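Local coordinates for fatty acid amide hydrolase (Candida albicans, PDB 6KVR) that hydrolyses fatty acid amides as a member of the amidase signature family, probably releasing a carboxylate and ammonia, at the interface of chains A and B. Residues are numbered along the deposited sequence; one frame, centred on the assembly and turned at random. Chains: chain A/B, Fatty acid amide hydrolase.

Contact 1 lies between the others: the centre of its C-alpha atoms is about 13 Å from that of contact 2 and about 13 Å from that of contact 3, whereas the centres of contacts 2 and 3 are about 24 Å apart. Contacts 1 and 2 both use helix 434-457 and neighbouring residues of the 288-291 loop; contacts 1 and 3 share B:Thr325. Each patch recurs with the chains exchanged about a two-fold axis. All three centres are 20 Å or more from A:Lys158 and A:Ser233, so these patches do not touch the predicted catalytic residues. The structure alone does not show the interface's biological standing.

Contact 1: the interface of chains A and B. Residues chain A 290-291, 441, 444-445; chain B 288, 290, 325.
A:Arg444 and B:Glu290 meet tip to tip across the two-fold interface of this amidase signature enzyme, in an end-on salt bridge from helix 434-457 to a loop of the partner. NH2 of A:Arg444 lies 2.7 Å from carboxylate OE2 of B:Glu290, while NH1 bonds OE1. The two planes are 62° apart, and both oxygens are met from above the carboxylate plane, so this is a tilted pair rather than a flat one. Nearby, the amide ND2 of A:Asn441 gives a nearly straight bond, 169° at the hydrogen, to the carbonyl O of B:Gly288 at 2.8 Å. Glycine, with no side chain, may suit this place, where CB of A:Asn441 packs against the CA of B:Gly288.

The second shell fixes the arginine. Its chain is bent at chi3 (69°), which turns the guanidinium so that NE and NH2 both reach OD1 of A:Asp445 from the same face of that carboxylate. NH1 of A:Arg444 also donates to the backbone O of A:Ser291, 2.8 Å away and in the guanidinium plane. Arginine suits a place where several acceptors lie around one flat cation. The hydroxyl OG of A:Ser291 donates to OD1 of A:Asn441 at 2.7 Å, on a lone pair, which settles the amide's orientation and directs ND2 at the partner. Water 2 joins OE2 of B:Glu290, at 2.7 Å, to the backbone O of A:Glu290. Water 3 links carboxylate OE2 of A:Glu290 to the B:Glu290 O.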
# COMPACT_ATOMS: atom_id res chain seq x y z
N GLU A 290 8.81 2.98 4.35
CA GLU A 290 7.42 2.72 4.02
C GLU A 290 6.44 3.42 4.94
O GLU A 290 5.23 3.42 4.65
CB GLU A 290 7.16 1.21 4.10
CG GLU A 290 7.22 0.46 2.82
CD GLU A 290 6.56 -0.90 2.96
OE1 GLU A 290 6.89 -1.62 3.94
OE2 GLU A 290 5.69 -1.22 2.12
N SER A 291 6.89 3.96 6.07
CA SER A 291 5.97 4.59 7.01
C SER A 291 5.33 5.84 6.41
O SER A 291 4.14 6.09 6.60
CB SER A 291 6.68 4.89 8.32
OG SER A 291 6.95 3.68 9.05
N ASN A 441 3.41 3.94 12.97
CA ASN A 441 2.47 3.48 11.96
C ASN A 441 1.04 3.46 12.49
O ASN A 441 0.09 3.78 11.76
CB ASN A 441 2.84 2.06 11.50
CG ASN A 441 4.12 2.00 10.68
OD1 ASN A 441 4.60 3.03 10.16
ND2 ASN A 441 4.68 0.80 10.55
N ARG A 444 -0.28 6.94 12.57
CA ARG A 444 -0.61 7.35 11.21
C ARG A 444 -1.97 6.82 10.79
O ARG A 444 -2.77 7.53 10.17
CB ARG A 444 0.47 6.85 10.25
CG ARG A 444 0.17 7.10 8.78
CD ARG A 444 1.04 6.19 7.91
NE ARG A 444 0.62 4.81 8.06
CZ ARG A 444 1.31 3.75 7.64
NH1 ARG A 444 2.46 3.87 7.00
NH2 ARG A 444 0.81 2.53 7.87
N ASP A 445 -2.24 5.56 11.08
CA ASP A 445 -3.51 4.98 10.66
C ASP A 445 -4.67 5.63 11.40
O ASP A 445 -5.74 5.85 10.81
CB ASP A 445 -3.48 3.47 10.86
CG ASP A 445 -2.55 2.78 9.86
OD1 ASP A 445 -2.10 3.46 8.89
OD2 ASP A 445 -2.30 1.56 10.02
N GLY B 288 0.55 -2.16 13.56
CA GLY B 288 1.61 -1.39 12.94
C GLY B 288 2.57 -2.17 12.06
O GLY B 288 3.47 -1.57 11.47
N GLU B 290 3.79 -3.73 8.82
CA GLU B 290 3.51 -3.42 7.42
C GLU B 290 4.39 -4.15 6.41
O GLU B 290 4.10 -4.09 5.22
CB GLU B 290 3.71 -1.92 7.15
CG GLU B 290 2.65 -1.02 7.62
CD GLU B 290 2.75 0.29 6.88
OE1 GLU B 290 3.81 0.96 7.02
OE2 GLU B 290 1.78 0.64 6.16
N THR B 325 -7.40 2.56 5.05
CA THR B 325 -6.40 1.68 4.46
C THR B 325 -6.93 0.92 3.24
O THR B 325 -6.16 0.62 2.31
CB THR B 325 -5.91 0.71 5.54
OG1 THR B 325 -5.09 1.42 6.47
CG2 THR B 325 -5.12 -0.46 4.96
O HOH W 1 6.79 0.93 8.10
O HOH W 2 2.77 2.23 4.17
O HOH W 3 3.85 -2.75 2.67

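Contact 2: the interface of chains A and B. Residues chain A 289, 395, 398-399, 431-432, 437; chain B 434-435, 438.
B:Arg438 sets CG anti to its carbonyl carbon (chi1 -75°) and runs extended to NE, while A:Gln289 places CG anti to its backbone N and bends at chi2 (-67°); with these torsions the two side chains lie alongside, pointing the same way. The A:Gln289 CG sits over the centre of the guanidinium, 3.5 Å from CZ of B:Arg438, with the amide plane turned steeply away. A:Asp399 CB covers the opposite face nearer its rim. The flat cation is thus held between aliphatic carbons, a role that arginine's broad faces fit. NH1 of B:Arg438 makes a long salt bridge of 3.8 Å to OD2 of A:Asp399. At the guanidinium edge, NE and NH2 share water 4, which lies 2.8 Å from the amide ND2 of A:Asn437.

At the start of helix 434-457 of chain B, backbone N-H groups find acceptors in chain A. The N of B:Ala435 donates to imidazole NE2 of A:His431 at 3.1 Å, in the ring plane; alanine's small CB fits against that ring edge. The N of B:Val434 bonds the A:Tyr432 O at 2.9 Å. B:Val434 CG2 packs 3.6 Å from CB of A:Tyr432 and also meets A:Asn437, its branched side chain touching both. The backbone O of A:Asp399 lies over the imidazole centre. Together these contacts anchor the beginning of the partner's helix and join the two subunits of the deposited dimer.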
# COMPACT_ATOMS: atom_id res chain seq x y z
N GLN A 289 11.93 2.53 2.99
CA GLN A 289 11.17 3.37 3.91
C GLN A 289 9.71 3.40 3.46
O GLN A 289 9.39 3.82 2.34
CB GLN A 289 11.80 4.76 3.98
CG GLN A 289 11.35 5.70 5.11
CD GLN A 289 9.91 6.15 4.96
OE1 GLN A 289 9.06 5.86 5.81
NE2 GLN A 289 9.62 6.84 3.86
N MSE A 395 9.31 10.05 11.75
CA MSE A 395 9.36 9.02 10.71
C MSE A 395 10.49 9.30 9.75
O MSE A 395 11.16 8.38 9.28
CB MSE A 395 8.04 8.94 9.93
CG MSE A 395 6.93 8.11 10.56
SE MSE A 395 5.23 8.28 9.54
CE MSE A 395 4.19 6.87 10.39
N CYS A 398 13.81 8.11 11.69
CA CYS A 398 13.85 7.06 12.72
C CYS A 398 14.84 5.94 12.41
O CYS A 398 14.95 5.00 13.21
CB CYS A 398 12.45 6.47 12.95
SG CYS A 398 11.71 5.65 11.52
N ASP A 399 15.59 5.99 11.30
CA ASP A 399 16.74 5.11 11.16
C ASP A 399 18.01 5.73 11.77
O ASP A 399 19.12 5.28 11.48
CB ASP A 399 16.96 4.71 9.69
CG ASP A 399 17.70 5.78 8.87
OD1 ASP A 399 17.61 6.97 9.20
OD2 ASP A 399 18.35 5.40 7.86
N HIS A 431 18.33 5.88 16.75
CA HIS A 431 17.95 4.81 15.83
C HIS A 431 16.85 3.99 16.49
O HIS A 431 17.10 3.25 17.45
CB HIS A 431 19.17 3.97 15.48
CG HIS A 431 19.01 3.12 14.25
ND1 HIS A 431 20.08 2.50 13.63
CD2 HIS A 431 17.91 2.76 13.55
CE1 HIS A 431 19.64 1.81 12.59
NE2 HIS A 431 18.33 1.95 12.52
N TYR A 432 15.62 4.13 15.99
CA TYR A 432 14.47 3.43 16.56
C TYR A 432 14.59 1.92 16.39
O TYR A 432 15.18 1.42 15.43
CB TYR A 432 13.20 3.91 15.86
CG TYR A 432 12.59 5.19 16.40
CD1 TYR A 432 13.35 6.34 16.54
CD2 TYR A 432 11.24 5.25 16.72
CE1 TYR A 432 12.79 7.51 17.02
CE2 TYR A 432 10.66 6.42 17.19
CZ TYR A 432 11.44 7.54 17.34
OH TYR A 432 10.87 8.70 17.82
N ASN A 437 8.91 1.89 15.69
CA ASN A 437 8.48 2.31 14.36
C ASN A 437 7.03 1.89 14.10
O ASN A 437 6.25 2.66 13.53
CB ASN A 437 9.42 1.74 13.30
CG ASN A 437 9.27 2.42 11.92
OD1 ASN A 437 8.34 3.19 11.67
ND2 ASN A 437 10.19 2.11 11.01
N VAL B 434 15.49 -0.01 12.87
CA VAL B 434 14.69 0.38 11.70
C VAL B 434 15.44 0.12 10.40
O VAL B 434 14.86 -0.37 9.42
CB VAL B 434 14.25 1.85 11.83
CG1 VAL B 434 13.84 2.45 10.46
CG2 VAL B 434 13.09 1.95 12.80
N ALA B 435 16.75 0.42 10.38
CA ALA B 435 17.55 0.24 9.17
C ALA B 435 17.54 -1.20 8.67
O ALA B 435 17.49 -1.43 7.46
CB ALA B 435 19.00 0.69 9.42
N ARG B 438 14.11 -1.97 7.12
CA ARG B 438 14.05 -1.37 5.79
C ARG B 438 14.79 -2.21 4.75
O ARG B 438 14.37 -2.26 3.59
CB ARG B 438 14.62 0.05 5.81
CG ARG B 438 13.69 1.05 6.45
CD ARG B 438 14.14 2.48 6.23
NE ARG B 438 13.46 3.42 7.12
CZ ARG B 438 13.83 4.69 7.28
NH1 ARG B 438 14.83 5.21 6.57
NH2 ARG B 438 13.21 5.44 8.19
O HOH W 4 10.97 3.54 8.76

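Contact 3: the interface of chains A and B. Residues chain A 275, 327, 329, 549-550; chain B 275, 324-325, 327-328.
This mainly apolar patch of a two-fold homodimeric interface packs loops of two amidase signature subunits together and would help hold the deposited dimer, though the structure alone does not prove that dimer in solution. B:Leu327 is central. Its CD2 lies 3.4 Å from CE2 of A:Tyr550, with CZ of that ring nearly as close, and the two side chains are inclined to each other. The two leucines meet tip to tip, A:Leu327 CD1 lying 3.8 Å from B:Leu327 CD2, with CD1 of B:Leu327 nearly as close. Leucine's branched end suits this place: CD2 is shared by A:Tyr550 and A:Leu327, while CD1 adds contact with A:Leu327. The rigid ring of B:Pro328 crosses A:Tyr550 at about a right angle, CG of B:Pro328 lying 3.5 Å from CB of A:Tyr550.

Beside this core, A:Arg549 bends at chi3 (82°) to carry NH1 to the carbonyl O of B:Ser324, a 2.8 Å hydrogen bond. That oxygen lies in the guanidinium plane, although the donor is tilted 31° from the carbonyl plane. NH1 of A:Arg549 also meets water 5 at 2.9 Å, and the water reaches the O of B:Thr325. CE2 of A:Tyr550 lies over the centre of the A:Arg549 guanidinium. NZ of A:Lys275 approaches NZ of B:Lys275 to 4.0 Å, like charges that may repel.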
# COMPACT_ATOMS: atom_id res chain seq x y z
N LYS A 275 1.42 5.11 -4.68
CA LYS A 275 1.38 3.85 -5.41
C LYS A 275 0.57 3.93 -6.70
O LYS A 275 0.18 2.91 -7.24
CB LYS A 275 0.87 2.71 -4.53
CG LYS A 275 1.67 2.58 -3.22
CD LYS A 275 0.75 2.34 -2.03
CE LYS A 275 0.72 0.85 -1.60
NZ LYS A 275 -0.49 0.44 -0.77
N LEU A 327 -0.09 0.36 -8.45
CA LEU A 327 -1.43 -0.21 -8.44
C LEU A 327 -2.05 -0.18 -9.83
O LEU A 327 -1.95 0.82 -10.54
CB LEU A 327 -2.33 0.55 -7.47
CG LEU A 327 -2.01 0.57 -5.97
CD1 LEU A 327 -3.07 1.39 -5.22
CD2 LEU A 327 -1.91 -0.84 -5.41
N MSE A 329 -4.98 0.55 -10.84
CA MSE A 329 -6.28 1.17 -10.67
C MSE A 329 -6.41 2.26 -11.73
O MSE A 329 -5.63 3.22 -11.77
CB MSE A 329 -6.45 1.65 -9.23
CG MSE A 329 -5.92 2.99 -8.80
SE MSE A 329 -7.17 3.69 -7.45
CE MSE A 329 -7.19 2.16 -6.20
N ARG A 549 -8.47 9.76 -0.23
CA ARG A 549 -7.43 8.90 -0.79
C ARG A 549 -7.93 8.18 -2.04
O ARG A 549 -9.01 7.58 -2.04
CB ARG A 549 -6.98 7.87 0.25
CG ARG A 549 -6.23 8.47 1.42
CD ARG A 549 -5.63 7.36 2.28
NE ARG A 549 -4.37 6.88 1.74
CZ ARG A 549 -3.97 5.62 1.80
NH1 ARG A 549 -4.72 4.68 2.36
NH2 ARG A 549 -2.78 5.29 1.29
N TYR A 550 -7.12 8.24 -3.10
CA TYR A 550 -7.35 7.61 -4.40
C TYR A 550 -8.47 8.28 -5.19
O TYR A 550 -8.93 7.73 -6.20
CB TYR A 550 -7.59 6.10 -4.27
CG TYR A 550 -6.32 5.46 -3.78
CD1 TYR A 550 -5.23 5.30 -4.64
CD2 TYR A 550 -6.17 5.11 -2.45
CE1 TYR A 550 -4.05 4.75 -4.19
CE2 TYR A 550 -4.99 4.56 -1.98
CZ TYR A 550 -3.93 4.39 -2.86
OH TYR A 550 -2.75 3.85 -2.39
N LYS B 275 -5.05 -4.94 1.13
CA LYS B 275 -5.71 -3.63 1.13
C LYS B 275 -7.01 -3.61 0.33
O LYS B 275 -7.58 -2.53 0.12
CB LYS B 275 -4.74 -2.54 0.65
CG LYS B 275 -3.81 -2.12 1.78
CD LYS B 275 -2.39 -1.85 1.35
CE LYS B 275 -1.52 -1.64 2.61
NZ LYS B 275 -0.07 -1.96 2.41
N SER B 324 -9.69 3.80 6.05
CA SER B 324 -8.85 4.56 5.12
C SER B 324 -7.75 3.72 4.47
O SER B 324 -7.21 4.11 3.43
CB SER B 324 -8.26 5.74 5.89
OG SER B 324 -7.03 6.15 5.34
N THR B 325 -7.40 2.56 5.05
CA THR B 325 -6.40 1.68 4.46
C THR B 325 -6.93 0.92 3.24
O THR B 325 -6.16 0.62 2.31
CB THR B 325 -5.91 0.71 5.54
OG1 THR B 325 -5.09 1.42 6.47
CG2 THR B 325 -5.12 -0.46 4.96
N LEU B 327 -8.48 0.02 -0.30
CA LEU B 327 -8.43 0.72 -1.56
C LEU B 327 -9.82 0.84 -2.16
O LEU B 327 -10.56 -0.14 -2.19
CB LEU B 327 -7.54 -0.03 -2.54
CG LEU B 327 -6.06 -0.14 -2.22
CD1 LEU B 327 -5.41 -1.07 -3.25
CD2 LEU B 327 -5.42 1.25 -2.23
N PRO B 328 -10.20 2.03 -2.69
CA PRO B 328 -11.44 2.12 -3.50
C PRO B 328 -11.21 1.56 -4.90
O PRO B 328 -11.19 2.25 -5.91
CB PRO B 328 -11.72 3.62 -3.51
CG PRO B 328 -10.41 4.24 -3.44
CD PRO B 328 -9.52 3.32 -2.59
O HOH W 5 -3.67 2.00 1.93